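Long-range contacts in mRNA-binding protein PUF3 (Saccharomyces cerevisiae, PDB 3K49), which binds predominantly the 3' untranslated regions of mRNAs encoding mitochondrial proteins, COX17 among them, and promotes COX17 mRNA decay by enhancing its deadenylation: residues Tyr228-Asp233 against Glu269-Tyr274; Asp211-Leu216 against Gln245-Thr250; Gly175-Leu180 against Leu206-Asp211. One frame throughout, in Å; residues are numbered along the deposited sequence.

Contact 1 of 3, residues Tyr228-Asp233 against Glu269-Tyr274; sequences YVLQQD and EKSILY. With nucleotides of chain B.
Leu-230 and Tyr-274 meet where the end of helix 222-230 packs on the last turns of helix 264-274, Leu-230 O lying 3.4 Å from Tyr-274 CB. The apolar part rests on Leu-230, whose CG lies beside its own backbone N, anti to the carbonyl carbon (chi1 -75°). Its CD1 reaches Lys-270 CB at 3.7 Å, and the two side chains cross at about a right angle. The same methyl lies 3.7 Å from Ser-271 OG, a hydroxyl that is itself hydrogen-bonded to Val-267 O one turn back. Lys-270 gives only the base of its chain to this packing; beyond CG the chain bends and departs from Leu-230.

An aromatic contact flanks this patch. Gln-231 CB sits over one face of the Tyr-274 ring, 4.1 Å from its centroid and 23° off the normal, a CH-pi arrangement displaced toward the CD2 and CE2 rim. Leu-273 CG lies above the centre of the opposite face, which leaves the ring between two aliphatic groups.

Polar contacts hold the turn after helix 222-230 and the end of helix 264-274. Gln-232 folds back to give NE2 to Tyr-228 O at 3.2 Å, and this amide also passes above the Tyr-228 ring. Lys-244 NZ bonds Gln-232 O and Tyr-274 O, and Leu-230 O weakly, bridging both segments.

At the RNA, Glu-269 OE1 alone accepts two donors of the base of G4 of chain B, N1 at 2.5 Å and N2 at 2.8 Å. Its OE2 is held in a salt bridge with Lys-319, which probably helps to fix the carboxylate's rotation. A glutamate reading the N1 and N2 edge of guanine is the classic base-recognition arrangement of Pumilio (PUF) repeats; here the packing joins repeat 6 to the guanine-reading helix of repeat 7.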
loop_
_atom_site.group_PDB
_atom_site.type_symbol
_atom_site.label_atom_id
_atom_site.label_comp_id
_atom_site.label_asym_id
_atom_site.label_seq_id
_atom_site.Cartn_x
_atom_site.Cartn_y
_atom_site.Cartn_z
ATOM N N TYR A 228 1.706 -5.205 -8.849
ATOM C CA TYR A 228 2.857 -4.330 -8.741
ATOM C C TYR A 228 3.918 -4.742 -9.748
ATOM O O TYR A 228 4.551 -3.888 -10.348
ATOM C CB TYR A 228 3.443 -4.317 -7.319
ATOM C CG TYR A 228 4.721 -3.519 -7.254
ATOM C CD1 TYR A 228 4.690 -2.128 -7.207
ATOM C CD2 TYR A 228 5.959 -4.155 -7.286
ATOM C CE1 TYR A 228 5.851 -1.396 -7.170
ATOM C CE2 TYR A 228 7.129 -3.431 -7.252
ATOM C CZ TYR A 228 7.071 -2.050 -7.198
ATOM O OH TYR A 228 8.235 -1.315 -7.160
ATOM N N VAL A 229 4.123 -6.047 -9.921
ATOM C CA VAL A 229 5.052 -6.531 -10.943
ATOM C C VAL A 229 4.590 -6.170 -12.353
ATOM O O VAL A 229 5.398 -5.779 -13.191
ATOM C CB VAL A 229 5.233 -8.048 -10.880
ATOM C CG1 VAL A 229 6.201 -8.491 -11.957
ATOM C CG2 VAL A 229 5.713 -8.467 -9.486
ATOM N N LEU A 230 3.289 -6.292 -12.604
ATOM C CA LEU A 230 2.713 -5.966 -13.912
ATOM C C LEU A 230 2.919 -4.511 -14.320
ATOM O O LEU A 230 3.075 -4.203 -15.502
ATOM C CB LEU A 230 1.213 -6.274 -13.949
ATOM C CG LEU A 230 0.759 -7.739 -14.051
ATOM C CD1 LEU A 230 -0.752 -7.821 -13.979
ATOM C CD2 LEU A 230 1.243 -8.361 -15.330
ATOM N N GLN A 231 2.899 -3.608 -13.350
ATOM C CA GLN A 231 2.926 -2.196 -13.693
ATOM C C GLN A 231 4.333 -1.636 -13.791
ATOM O O GLN A 231 4.512 -0.444 -14.014
ATOM C CB GLN A 231 2.124 -1.388 -12.694
ATOM C CG GLN A 231 2.939 -0.891 -11.542
ATOM C CD GLN A 231 2.124 -0.002 -10.642
ATOM O OE1 GLN A 231 0.892 0.023 -10.738
ATOM N NE2 GLN A 231 2.799 0.739 -9.763
ATOM N N GLN A 232 5.331 -2.493 -13.626
ATOM C CA GLN A 232 6.707 -2.096 -13.877
ATOM C C GLN A 232 6.943 -1.893 -15.373
ATOM O O GLN A 232 6.190 -2.398 -16.202
ATOM C CB GLN A 232 7.664 -3.150 -13.341
ATOM C CG GLN A 232 7.547 -3.359 -11.856
ATOM C CD GLN A 232 7.809 -2.090 -11.080
ATOM O OE1 GLN A 232 8.889 -1.520 -11.170
ATOM N NE2 GLN A 232 6.825 -1.649 -10.298
ATOM N N ASP A 233 7.989 -1.148 -15.713
ATOM C CA ASP A 233 8.329 -0.903 -17.110
ATOM C C ASP A 233 9.545 -1.728 -17.515
ATOM O O ASP A 233 10.289 -2.208 -16.658
ATOM C CB ASP A 233 8.583 0.588 -17.346
ATOM C CG ASP A 233 7.314 1.415 -17.252
ATOM O OD1 ASP A 233 6.215 0.823 -17.291
ATOM O OD2 ASP A 233 7.420 2.655 -17.140
ATOM N N GLU A 269 -7.185 -7.043 -15.550
ATOM C CA GLU A 269 -7.278 -5.641 -15.951
ATOM C C GLU A 269 -5.909 -4.995 -16.065
ATOM O O GLU A 269 -5.634 -4.276 -17.022
ATOM C CB GLU A 269 -8.132 -4.846 -14.977
ATOM C CG GLU A 269 -9.596 -5.240 -14.928
ATOM C CD GLU A 269 -10.413 -4.268 -14.078
ATOM O OE1 GLU A 269 -11.145 -4.726 -13.171
ATOM O OE2 GLU A 269 -10.302 -3.038 -14.304
ATOM N N LYS A 270 -5.046 -5.254 -15.093
ATOM C CA LYS A 270 -3.705 -4.681 -15.112
ATOM C C LYS A 270 -2.912 -5.282 -16.251
ATOM O O LYS A 270 -2.096 -4.599 -16.864
ATOM C CB LYS A 270 -2.984 -4.934 -13.786
ATOM C CG LYS A 270 -3.620 -4.220 -12.620
ATOM C CD LYS A 270 -3.503 -2.699 -12.777
ATOM C CE LYS A 270 -4.588 -1.967 -11.981
ATOM N NZ LYS A 270 -5.966 -2.431 -12.372
ATOM N N SER A 271 -3.150 -6.566 -16.517
ATOM C CA SER A 271 -2.466 -7.274 -17.594
ATOM C C SER A 271 -2.660 -6.526 -18.887
ATOM O O SER A 271 -1.695 -6.180 -19.556
ATOM C CB SER A 271 -3.010 -8.697 -17.752
ATOM O OG SER A 271 -2.693 -9.501 -16.630
ATOM N N ILE A 272 -3.920 -6.274 -19.233
ATOM C CA ILE A 272 -4.236 -5.615 -20.499
ATOM C C ILE A 272 -3.958 -4.105 -20.450
ATOM O O ILE A 272 -3.759 -3.464 -21.480
ATOM C CB ILE A 272 -5.687 -5.909 -20.962
ATOM C CG1 ILE A 272 -6.706 -5.304 -20.012
ATOM C CG2 ILE A 272 -5.933 -7.418 -21.064
ATOM C CD1 ILE A 272 -8.111 -5.789 -20.296
ATOM N N LEU A 273 -3.915 -3.548 -19.245
ATOM C CA LEU A 273 -3.623 -2.135 -19.079
ATOM C C LEU A 273 -2.130 -1.847 -19.191
ATOM O O LEU A 273 -1.735 -0.890 -19.853
ATOM C CB LEU A 273 -4.149 -1.630 -17.735
ATOM C CG LEU A 273 -3.788 -0.190 -17.385
ATOM C CD1 LEU A 273 -4.183 0.739 -18.511
ATOM C CD2 LEU A 273 -4.448 0.231 -16.087
ATOM N N TYR A 274 -1.302 -2.673 -18.556
ATOM C CA TYR A 274 0.138 -2.410 -18.523
ATOM C C TYR A 274 1.008 -3.351 -19.362
ATOM O O TYR A 274 2.217 -3.168 -19.449
ATOM C CB TYR A 274 0.635 -2.361 -17.078
ATOM C CG TYR A 274 0.048 -1.198 -16.317
ATOM C CD1 TYR A 274 0.283 0.112 -16.726
ATOM C CD2 TYR A 274 -0.762 -1.402 -15.209
ATOM C CE1 TYR A 274 -0.260 1.185 -16.045
ATOM C CE2 TYR A 274 -1.307 -0.333 -14.518
ATOM C CZ TYR A 274 -1.053 0.958 -14.936
ATOM O OH TYR A 274 -1.599 2.022 -14.245
ATOM P P G B 4 -19.962 -2.639 -5.981
ATOM O OP1 G B 4 -20.079 -2.637 -4.502
ATOM O OP2 G B 4 -19.658 -1.377 -6.708
ATOM O "O5'" G B 4 -18.863 -3.719 -6.380
ATOM C "C5'" G B 4 -19.071 -5.098 -6.113
ATOM C "C4'" G B 4 -17.774 -5.852 -6.277
ATOM O "O4'" G B 4 -17.341 -5.751 -7.655
ATOM C "C3'" G B 4 -16.613 -5.249 -5.506
ATOM O "O3'" G B 4 -16.644 -5.649 -4.143
ATOM C "C2'" G B 4 -15.400 -5.772 -6.273
ATOM O "O2'" G B 4 -15.004 -7.081 -5.916
ATOM C "C1'" G B 4 -15.927 -5.757 -7.708
ATOM N N9 G B 4 -15.488 -4.601 -8.477
ATOM C C8 G B 4 -15.907 -3.294 -8.378
ATOM N N7 G B 4 -15.303 -2.499 -9.220
ATOM C C5 G B 4 -14.437 -3.336 -9.917
ATOM C C6 G B 4 -13.519 -3.052 -10.948
ATOM O O6 G B 4 -13.282 -1.966 -11.495
ATOM N N1 G B 4 -12.838 -4.194 -11.349
ATOM C C2 G B 4 -13.031 -5.448 -10.831
ATOM N N2 G B 4 -12.296 -6.438 -11.344
ATOM N N3 G B 4 -13.884 -5.722 -9.876
ATOM C C4 G B 4 -14.545 -4.626 -9.470
#

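Contact 2 of 3, residues Asp211-Leu216 against Gln245-Thr250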
loop_
_atom_site.group_PDB
_atom_site.type_symbol
_atom_site.label_atom_id
_atom_site.label_comp_id
_atom_site.label_asym_id
_atom_site.label_seq_id
_atom_site.Cartn_x
_atom_site.Cartn_y
_atom_site.Cartn_z
ATOM N N ASP A 211 7.309 -19.793 -9.182
ATOM C CA ASP A 211 6.729 -21.128 -9.312
ATOM C C ASP A 211 5.286 -21.148 -8.822
ATOM O O ASP A 211 4.638 -22.185 -8.835
ATOM C CB ASP A 211 7.550 -22.180 -8.545
ATOM C CG ASP A 211 8.912 -22.456 -9.179
ATOM O OD1 ASP A 211 9.780 -23.029 -8.484
ATOM O OD2 ASP A 211 9.119 -22.111 -10.365
ATOM N N PHE A 212 4.770 -19.993 -8.427
ATOM C CA PHE A 212 3.477 -19.938 -7.755
ATOM C C PHE A 212 2.532 -18.848 -8.239
ATOM O O PHE A 212 1.576 -18.519 -7.540
ATOM C CB PHE A 212 3.700 -19.794 -6.253
ATOM C CG PHE A 212 4.546 -20.893 -5.683
ATOM C CD1 PHE A 212 4.072 -22.208 -5.651
ATOM C CD2 PHE A 212 5.820 -20.631 -5.212
ATOM C CE1 PHE A 212 4.853 -23.242 -5.142
ATOM C CE2 PHE A 212 6.609 -21.657 -4.696
ATOM C CZ PHE A 212 6.123 -22.967 -4.662
ATOM N N ILE A 213 2.784 -18.316 -9.434
ATOM C CA ILE A 213 1.979 -17.232 -9.997
ATOM C C ILE A 213 0.485 -17.520 -10.009
ATOM O O ILE A 213 -0.308 -16.618 -9.721
ATOM C CB ILE A 213 2.376 -16.927 -11.448
ATOM C CG1 ILE A 213 3.806 -16.398 -11.515
ATOM C CG2 ILE A 213 1.398 -15.942 -12.070
ATOM C CD1 ILE A 213 4.356 -16.301 -12.922
ATOM N N PRO A 214 0.087 -18.763 -10.373
ATOM C CA PRO A 214 -1.331 -19.146 -10.282
ATOM C C PRO A 214 -1.951 -18.947 -8.892
ATOM O O PRO A 214 -3.075 -18.455 -8.801
ATOM C CB PRO A 214 -1.324 -20.637 -10.639
ATOM C CG PRO A 214 -0.137 -20.819 -11.531
ATOM C CD PRO A 214 0.898 -19.795 -11.054
ATOM N N TYR A 215 -1.252 -19.328 -7.827
ATOM C CA TYR A 215 -1.807 -19.116 -6.491
ATOM C C TYR A 215 -1.847 -17.633 -6.164
ATOM O O TYR A 215 -2.851 -17.130 -5.652
ATOM C CB TYR A 215 -1.022 -19.872 -5.420
ATOM C CG TYR A 215 -0.770 -21.310 -5.768
ATOM C CD1 TYR A 215 0.481 -21.730 -6.212
ATOM C CD2 TYR A 215 -1.788 -22.254 -5.676
ATOM C CE1 TYR A 215 0.717 -23.064 -6.547
ATOM C CE2 TYR A 215 -1.565 -23.586 -6.006
ATOM C CZ TYR A 215 -0.312 -23.985 -6.439
ATOM O OH TYR A 215 -0.090 -25.304 -6.762
ATOM N N LEU A 216 -0.755 -16.936 -6.457
ATOM C CA LEU A 216 -0.664 -15.496 -6.173
ATOM C C LEU A 216 -1.761 -14.706 -6.867
ATOM O O LEU A 216 -2.375 -13.834 -6.269
ATOM C CB LEU A 216 0.708 -14.947 -6.551
ATOM C CG LEU A 216 1.847 -15.553 -5.727
ATOM C CD1 LEU A 216 3.160 -15.535 -6.495
ATOM C CD2 LEU A 216 1.989 -14.848 -4.392
ATOM N N GLN A 245 6.279 -11.622 -18.115
ATOM C CA GLN A 245 5.834 -12.479 -19.202
ATOM C C GLN A 245 5.068 -13.721 -18.694
ATOM O O GLN A 245 3.987 -14.033 -19.194
ATOM C CB GLN A 245 7.024 -12.884 -20.084
ATOM C CG GLN A 245 6.656 -13.731 -21.313
ATOM C CD GLN A 245 5.776 -12.986 -22.310
ATOM O OE1 GLN A 245 5.850 -11.770 -22.421
ATOM N NE2 GLN A 245 4.939 -13.719 -23.034
ATOM N N GLU A 246 5.618 -14.419 -17.697
ATOM C CA GLU A 246 4.937 -15.583 -17.106
ATOM C C GLU A 246 3.587 -15.216 -16.515
ATOM O O GLU A 246 2.706 -16.060 -16.385
ATOM C CB GLU A 246 5.796 -16.251 -16.022
ATOM C CG GLU A 246 7.280 -16.293 -16.378
ATOM C CD GLU A 246 8.189 -16.560 -15.189
ATOM O OE1 GLU A 246 7.994 -17.595 -14.506
ATOM O OE2 GLU A 246 9.101 -15.732 -14.951
ATOM N N ILE A 247 3.430 -13.959 -16.123
ATOM C CA ILE A 247 2.167 -13.527 -15.553
ATOM C C ILE A 247 1.170 -13.364 -16.684
ATOM O O ILE A 247 0.060 -13.877 -16.613
ATOM C CB ILE A 247 2.301 -12.226 -14.752
ATOM C CG1 ILE A 247 3.174 -12.448 -13.515
ATOM C CG2 ILE A 247 0.934 -11.737 -14.340
ATOM C CD1 ILE A 247 3.765 -11.167 -12.927
ATOM N N ILE A 248 1.585 -12.661 -17.732
ATOM C CA ILE A 248 0.786 -12.531 -18.937
ATOM C C ILE A 248 0.427 -13.915 -19.518
ATOM O O ILE A 248 -0.736 -14.218 -19.815
ATOM C CB ILE A 248 1.552 -11.750 -20.016
ATOM C CG1 ILE A 248 1.903 -10.341 -19.528
ATOM C CG2 ILE A 248 0.743 -11.687 -21.292
ATOM C CD1 ILE A 248 0.696 -9.485 -19.168
ATOM N N GLU A 249 1.439 -14.757 -19.689
ATOM C CA GLU A 249 1.213 -16.080 -20.252
ATOM C C GLU A 249 0.221 -16.834 -19.403
ATOM O O GLU A 249 -0.687 -17.455 -19.941
ATOM C CB GLU A 249 2.520 -16.855 -20.403
ATOM C CG GLU A 249 3.399 -16.315 -21.523
ATOM C CD GLU A 249 4.858 -16.737 -21.388
ATOM O OE1 GLU A 249 5.267 -17.159 -20.280
ATOM O OE2 GLU A 249 5.602 -16.636 -22.393
ATOM N N THR A 250 0.360 -16.740 -18.081
ATOM C CA THR A 250 -0.544 -17.454 -17.185
ATOM C C THR A 250 -1.945 -16.891 -17.261
ATOM O O THR A 250 -2.913 -17.642 -17.226
ATOM C CB THR A 250 -0.069 -17.432 -15.730
ATOM O OG1 THR A 250 1.245 -17.995 -15.643
ATOM C CG2 THR A 250 -1.010 -18.249 -14.868
#
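Ile-213, in the first turn of helix 213-218, drives its side chain into the flank of helix 238-252, where Glu-246 and Ile-247 receive it. With CG1 beside the backbone N (chi1 -65°) and CD1 extended beyond it, the terminal methyl comes to 3.4 Å from Glu-246 CB, the closest approach here. CD1 and CG2 both lie against CG1 of Ile-247, at 4.1 Å and 4.2 Å, and both the glutamate and the isoleucine are crossed at about a right angle. CG2 turns to Thr-250, 4.1 Å from OG1. That hydroxyl is a donor to Glu-246 O one turn earlier, an oxygen that also accepts from Thr-250 N; thus the polar end of the threonine is occupied within its own helix and its flank can lie against a hydrocarbon.

Ile-213 and Ile-247 are buried, whereas Pro-214 and Thr-250, both partly exposed, form a looser side: Pro-214 CG stands 4.3 Å from Thr-250 CG2, a light touch. Gln-245 points away and bonds Glu-249, NE2 to OE2, while its OE1 takes an N-H of Gln-279 on helix 277-284.

The contact joins two helices of Pumilio repeat 6 in the PUF superhelix, the second running on into repeat 7. On the inner side, Ile-247 continues onto Ile-226, Val-229 and Leu-230 of helix 222-230, and Leu-216 packs on Ile-226 of that helix and on Tyr-178 of helix 177-181.

Contact 3 of 3, residues Gly175-Leu180 against Leu206-Asp211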
loop_
_atom_site.group_PDB
_atom_site.type_symbol
_atom_site.label_atom_id
_atom_site.label_comp_id
_atom_site.label_asym_id
_atom_site.label_seq_id
_atom_site.Cartn_x
_atom_site.Cartn_y
_atom_site.Cartn_z
ATOM N N GLY A 175 13.073 -18.070 2.123
ATOM C CA GLY A 175 12.300 -19.210 2.571
ATOM C C GLY A 175 10.885 -18.830 2.971
ATOM O O GLY A 175 9.973 -19.665 2.975
ATOM N N HIS A 176 10.685 -17.558 3.296
ATOM C CA HIS A 176 9.381 -17.126 3.786
ATOM C C HIS A 176 8.634 -16.236 2.810
ATOM O O HIS A 176 7.489 -15.867 3.059
ATOM C CB HIS A 176 9.526 -16.434 5.134
ATOM C CG HIS A 176 10.324 -17.217 6.129
ATOM N ND1 HIS A 176 9.752 -18.102 7.019
ATOM C CD2 HIS A 176 11.657 -17.249 6.381
ATOM C CE1 HIS A 176 10.690 -18.639 7.771
ATOM N NE2 HIS A 176 11.859 -18.133 7.407
ATOM N N ILE A 177 9.266 -15.933 1.681
ATOM C CA ILE A 177 8.753 -14.920 0.760
ATOM C C ILE A 177 7.382 -15.223 0.172
ATOM O O ILE A 177 6.556 -14.322 0.060
ATOM C CB ILE A 177 9.763 -14.611 -0.359
ATOM C CG1 ILE A 177 11.013 -13.961 0.237
ATOM C CG2 ILE A 177 9.146 -13.694 -1.415
ATOM C CD1 ILE A 177 12.190 -13.925 -0.717
ATOM N N TYR A 178 7.119 -16.472 -0.206
ATOM C CA TYR A 178 5.779 -16.796 -0.691
ATOM C C TYR A 178 4.738 -16.636 0.417
ATOM O O TYR A 178 3.701 -15.986 0.236
ATOM C CB TYR A 178 5.675 -18.201 -1.291
ATOM C CG TYR A 178 4.228 -18.559 -1.537
ATOM C CD1 TYR A 178 3.560 -18.083 -2.657
ATOM C CD2 TYR A 178 3.510 -19.323 -0.617
ATOM C CE1 TYR A 178 2.227 -18.378 -2.877
ATOM C CE2 TYR A 178 2.173 -19.637 -0.832
ATOM C CZ TYR A 178 1.537 -19.164 -1.966
ATOM O OH TYR A 178 0.205 -19.471 -2.183
ATOM N N HIS A 179 5.017 -17.233 1.567
ATOM C CA HIS A 179 4.144 -17.073 2.718
ATOM C C HIS A 179 3.811 -15.597 2.937
ATOM O O HIS A 179 2.635 -15.230 3.013
ATOM C CB HIS A 179 4.797 -17.660 3.966
ATOM C CG HIS A 179 3.973 -17.506 5.208
ATOM N ND1 HIS A 179 4.248 -16.559 6.175
ATOM C CD2 HIS A 179 2.879 -18.177 5.643
ATOM C CE1 HIS A 179 3.362 -16.657 7.150
ATOM N NE2 HIS A 179 2.521 -17.631 6.852
ATOM N N LEU A 180 4.845 -14.753 3.016
ATOM C CA LEU A 180 4.650 -13.324 3.297
ATOM C C LEU A 180 3.817 -12.625 2.227
ATOM O O LEU A 180 3.074 -11.683 2.526
ATOM C CB LEU A 180 5.992 -12.590 3.447
ATOM C CG LEU A 180 6.864 -12.893 4.663
ATOM C CD1 LEU A 180 8.227 -12.197 4.528
ATOM C CD2 LEU A 180 6.139 -12.461 5.938
ATOM N N LEU A 206 11.804 -12.635 -6.557
ATOM C CA LEU A 206 10.998 -13.096 -7.681
ATOM C C LEU A 206 11.233 -14.586 -7.963
ATOM O O LEU A 206 10.385 -15.262 -8.550
ATOM C CB LEU A 206 11.300 -12.257 -8.920
ATOM C CG LEU A 206 10.847 -10.802 -8.807
ATOM C CD1 LEU A 206 11.312 -9.994 -10.018
ATOM C CD2 LEU A 206 9.346 -10.719 -8.626
ATOM N N ASN A 207 12.391 -15.083 -7.541
ATOM C CA ASN A 207 12.709 -16.500 -7.630
ATOM C C ASN A 207 11.851 -17.374 -6.712
ATOM O O ASN A 207 11.528 -18.501 -7.051
ATOM C CB ASN A 207 14.193 -16.727 -7.328
ATOM C CG ASN A 207 15.092 -16.432 -8.532
ATOM O OD1 ASN A 207 14.608 -16.117 -9.625
ATOM N ND2 ASN A 207 16.403 -16.535 -8.331
ATOM N N GLU A 208 11.488 -16.857 -5.546
ATOM C CA GLU A 208 10.646 -17.605 -4.622
ATOM C C GLU A 208 9.166 -17.500 -4.997
ATOM O O GLU A 208 8.315 -18.151 -4.388
ATOM C CB GLU A 208 10.860 -17.139 -3.176
ATOM C CG GLU A 208 12.262 -17.390 -2.644
ATOM C CD GLU A 208 12.312 -17.412 -1.123
ATOM O OE1 GLU A 208 13.426 -17.371 -0.545
ATOM O OE2 GLU A 208 11.230 -17.476 -0.502
ATOM N N LEU A 209 8.857 -16.685 -5.999
ATOM C CA LEU A 209 7.466 -16.490 -6.391
ATOM C C LEU A 209 7.175 -17.097 -7.771
ATOM O O LEU A 209 6.029 -17.404 -8.095
ATOM C CB LEU A 209 7.132 -14.991 -6.414
ATOM C CG LEU A 209 7.393 -14.128 -5.175
ATOM C CD1 LEU A 209 6.799 -12.756 -5.373
ATOM C CD2 LEU A 209 6.798 -14.778 -3.938
ATOM N N LYS A 210 8.209 -17.247 -8.594
ATOM C CA LYS A 210 8.002 -17.585 -9.991
ATOM C C LYS A 210 7.485 -19.008 -10.241
ATOM O O LYS A 210 7.239 -19.380 -11.382
ATOM C CB LYS A 210 9.267 -17.312 -10.803
ATOM C CG LYS A 210 10.467 -18.184 -10.462
ATOM C CD LYS A 210 11.554 -18.028 -11.548
ATOM C CE LYS A 210 12.807 -18.818 -11.219
ATOM N NZ LYS A 210 13.989 -18.330 -11.958
ATOM N N ASP A 211 7.309 -19.793 -9.182
ATOM C CA ASP A 211 6.729 -21.128 -9.312
ATOM C C ASP A 211 5.286 -21.148 -8.822
ATOM O O ASP A 211 4.638 -22.185 -8.835
ATOM C CB ASP A 211 7.550 -22.180 -8.545
ATOM C CG ASP A 211 8.912 -22.456 -9.179
ATOM O OD1 ASP A 211 9.780 -23.029 -8.484
ATOM O OD2 ASP A 211 9.119 -22.111 -10.365
HETATM O O HOH W 1 8.580 -18.733 -0.251
#
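Glu-208 sets CG beside its backbone N (chi1 -64°) and then runs out extended, CD anti to CA (chi2 -159°), which carries its carboxylate over Ile-177 to the backbone that opens helix 177-181. There OE1 accepts Gly-175 N at 2.8 Å in a fairly straight bond, using the syn lone pair, on the side of the other oxygen. OE2 takes a weak bond from Ile-177 N at 3.3 Å. A water extends the grip by one residue: it accepts from Tyr-178 N at 2.7 Å and donates to OE2 at 2.9 Å. A carboxylate gathering backbone N-H groups at the start of a helix is probably favoured by the positive end of the helix dipole. Gly-175 has a positive phi at which a CB would be pressed against the preceding carbonyl oxygen.

In the Pumilio superhelix this glutamate, at the head of repeat 6, thus reaches back to the start of repeat 5. An alanine in place of Glu-208 would probably leave Gly-175 N without this acceptor, release the water from one of its anchors and open a gap beside Ile-177.

Beside the polar network lies hydrocarbon. Ile-177 crosses the glutamate chain at about a right angle, its CD1 3.5 Å from Glu-208 CD and its CB beside OE2. Its CG2, anti to the backbone N, points the other way, to Leu-209 CD2 at 3.6 Å. That leucine methyl also rests at 4.0 Å from Tyr-178 CA. Tyr-178 itself turns its ring to the start of helix 213-218, meeting the ring of Phe-212 with the planes at about 45° and packing on Tyr-215 and Leu-216.

In the fold
All three contacts are partly buried, on neighbouring repeats of the arched Pumilio homology RNA-binding domain. Contacts 1 and 2, centres 13 Å apart, share an apolar seam: Leu-230 CD2 lies 3.5 Å from Ile-247 CG2, and helix 222-230 leads on to helix 238-252. Contact 3 shares Asp-211 with contact 2, 12 Å off between centres, and the two touch through helix 213-218. Contact 2 is aliphatic across its interface and has no exposed touching residue. Contact 3 has one, Gly-175, and depends on a carboxylate and a water at a helix start. Contact 1 has two, Gln-231 and Tyr-274, and alone includes a residue bonded to a base.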